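Local coordinates for MobB protein homolog (Geobacillus stearothermophilus, PDB 1XJC) that is of unknown function but, as a MobB homolog with a P-loop NTPase fold, probably binds nucleotide and assists molybdopterin guanine dinucleotide synthesis, at residues N5-V10 / M162-T167. Numbering follows the deposited sequence.
Sequences NVWQVV and MNEVRT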
# COMPACT_ATOMS: atom_id res chain seq x y z
N ASN A 5 -7.15 9.54 1.27
CA ASN A 5 -7.43 8.20 1.77
C ASN A 5 -6.16 7.38 1.47
O ASN A 5 -6.04 6.78 0.41
CB ASN A 5 -8.63 7.62 1.03
CG ASN A 5 -9.42 6.67 1.88
OD1 ASN A 5 -8.85 5.88 2.63
ND2 ASN A 5 -10.74 6.73 1.77
N VAL A 6 -5.23 7.37 2.41
CA VAL A 6 -3.95 6.66 2.25
C VAL A 6 -3.93 5.33 2.97
O VAL A 6 -4.26 5.26 4.14
CB VAL A 6 -2.79 7.50 2.82
CG1 VAL A 6 -1.45 6.77 2.59
CG2 VAL A 6 -2.78 8.90 2.18
N TRP A 7 -3.53 4.26 2.27
CA TRP A 7 -3.43 2.94 2.87
C TRP A 7 -2.06 2.35 2.59
O TRP A 7 -1.52 2.54 1.51
CB TRP A 7 -4.50 1.99 2.32
CG TRP A 7 -5.86 2.20 2.93
CD1 TRP A 7 -6.70 3.25 2.71
CD2 TRP A 7 -6.53 1.33 3.86
NE1 TRP A 7 -7.85 3.10 3.46
CE2 TRP A 7 -7.77 1.93 4.17
CE3 TRP A 7 -6.19 0.11 4.46
CZ2 TRP A 7 -8.68 1.34 5.06
CZ3 TRP A 7 -7.09 -0.48 5.35
CH2 TRP A 7 -8.33 0.14 5.64
N GLN A 8 -1.51 1.61 3.55
CA GLN A 8 -0.21 1.02 3.36
C GLN A 8 -0.25 -0.50 3.21
O GLN A 8 -1.11 -1.19 3.77
CB GLN A 8 0.69 1.36 4.53
CG GLN A 8 1.14 2.80 4.59
CD GLN A 8 1.95 3.08 5.83
OE1 GLN A 8 3.11 2.66 5.95
NE2 GLN A 8 1.34 3.79 6.78
N VAL A 9 0.71 -1.00 2.45
CA VAL A 9 0.86 -2.43 2.23
C VAL A 9 2.27 -2.70 2.71
O VAL A 9 3.24 -2.19 2.14
CB VAL A 9 0.70 -2.78 0.74
CG1 VAL A 9 1.11 -4.26 0.51
CG2 VAL A 9 -0.76 -2.56 0.30
N VAL A 10 2.40 -3.48 3.79
CA VAL A 10 3.72 -3.78 4.34
C VAL A 10 4.01 -5.28 4.39
O VAL A 10 3.09 -6.10 4.59
CB VAL A 10 3.88 -3.19 5.76
CG1 VAL A 10 3.73 -1.68 5.71
CG2 VAL A 10 2.83 -3.79 6.71
N MSE A 162 -11.87 -2.74 -0.44
CA MSE A 162 -12.55 -1.66 -1.13
C MSE A 162 -13.65 -1.08 -0.21
O MSE A 162 -13.84 0.15 -0.11
CB MSE A 162 -13.15 -2.16 -2.45
CG MSE A 162 -12.08 -2.53 -3.49
SE MSE A 162 -11.08 -0.96 -4.09
CE MSE A 162 -12.36 -0.32 -5.42
N ASN A 163 -14.36 -1.96 0.49
CA ASN A 163 -15.40 -1.51 1.39
C ASN A 163 -14.78 -0.71 2.53
O ASN A 163 -15.35 0.31 2.95
CB ASN A 163 -16.20 -2.69 1.95
CG ASN A 163 -17.31 -2.24 2.90
OD1 ASN A 163 -18.23 -1.52 2.50
ND2 ASN A 163 -17.22 -2.65 4.16
N GLU A 164 -13.63 -1.15 3.03
CA GLU A 164 -12.96 -0.44 4.12
C GLU A 164 -12.58 0.97 3.68
O GLU A 164 -12.72 1.93 4.45
CB GLU A 164 -11.71 -1.19 4.61
CG GLU A 164 -12.00 -2.43 5.43
CD GLU A 164 -12.92 -2.13 6.63
OE1 GLU A 164 -12.49 -1.39 7.53
OE2 GLU A 164 -14.06 -2.64 6.65
N VAL A 165 -12.10 1.09 2.44
CA VAL A 165 -11.74 2.40 1.91
C VAL A 165 -13.00 3.27 1.77
O VAL A 165 -13.01 4.43 2.17
CB VAL A 165 -11.08 2.30 0.52
CG1 VAL A 165 -10.84 3.71 -0.04
CG2 VAL A 165 -9.76 1.51 0.59
N ARG A 166 -14.06 2.71 1.19
CA ARG A 166 -15.31 3.45 0.99
C ARG A 166 -15.94 3.96 2.28
O ARG A 166 -16.39 5.10 2.35
CB ARG A 166 -16.33 2.62 0.22
CG ARG A 166 -16.26 2.80 -1.28
CD ARG A 166 -17.45 2.13 -1.96
NE ARG A 166 -17.49 0.72 -1.61
CZ ARG A 166 -17.00 -0.26 -2.37
NH1 ARG A 166 -16.43 0.02 -3.55
NH2 ARG A 166 -17.05 -1.51 -1.94
N THR A 167 -16.00 3.10 3.29
CA THR A 167 -16.57 3.49 4.56
C THR A 167 -15.55 4.39 5.27
O THR A 167 -15.51 4.49 6.50
CB THR A 167 -16.91 2.25 5.41
OG1 THR A 167 -15.72 1.49 5.64
CG2 THR A 167 -17.92 1.38 4.68
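With CG set beside its own backbone N (chi1 -79°), the indole of Trp7 leaves strand 6-10 in the direction of helix 154-166, where Val165 receives it. Val165 is turned so that CG1 lies anti to the backbone N (chi1 175°) and CG2 anti to the carbonyl carbon; the two methyls thereby divide the work. CG2 sits over one face of the indole, 4.1 Å from the centroid of the five-membered ring, a CH-pi contact displaced toward the NE1 side. CG1 instead meets the amide of Asn5, which crosses it at a slant. Further out, the six-membered ring reaches the helix at Glu164, whose CB approaches CH2 obliquely at 3.8 Å, while the carboxylate plane stands nearly perpendicular to the indole.

The polar part is modest. Asn5 ND2 donates to Val165 O over 3.3 Å in a bent bond, although the position of ND2 is not wholly secure, and Asn5 OD1 lies in the indole plane, taking a weak bond from Trp7 NE1. A leucine in place of Trp7 would probably strip Val165 CG2 of its aromatic face and Asn5 OD1 of the N-H beside it.

Trp24 of helix 17-30 also touches Val165. Packing of a C-terminal helix against the central strand that leads into a probable Walker A loop is consistent with the layered alpha/beta architecture of P-loop NTPases.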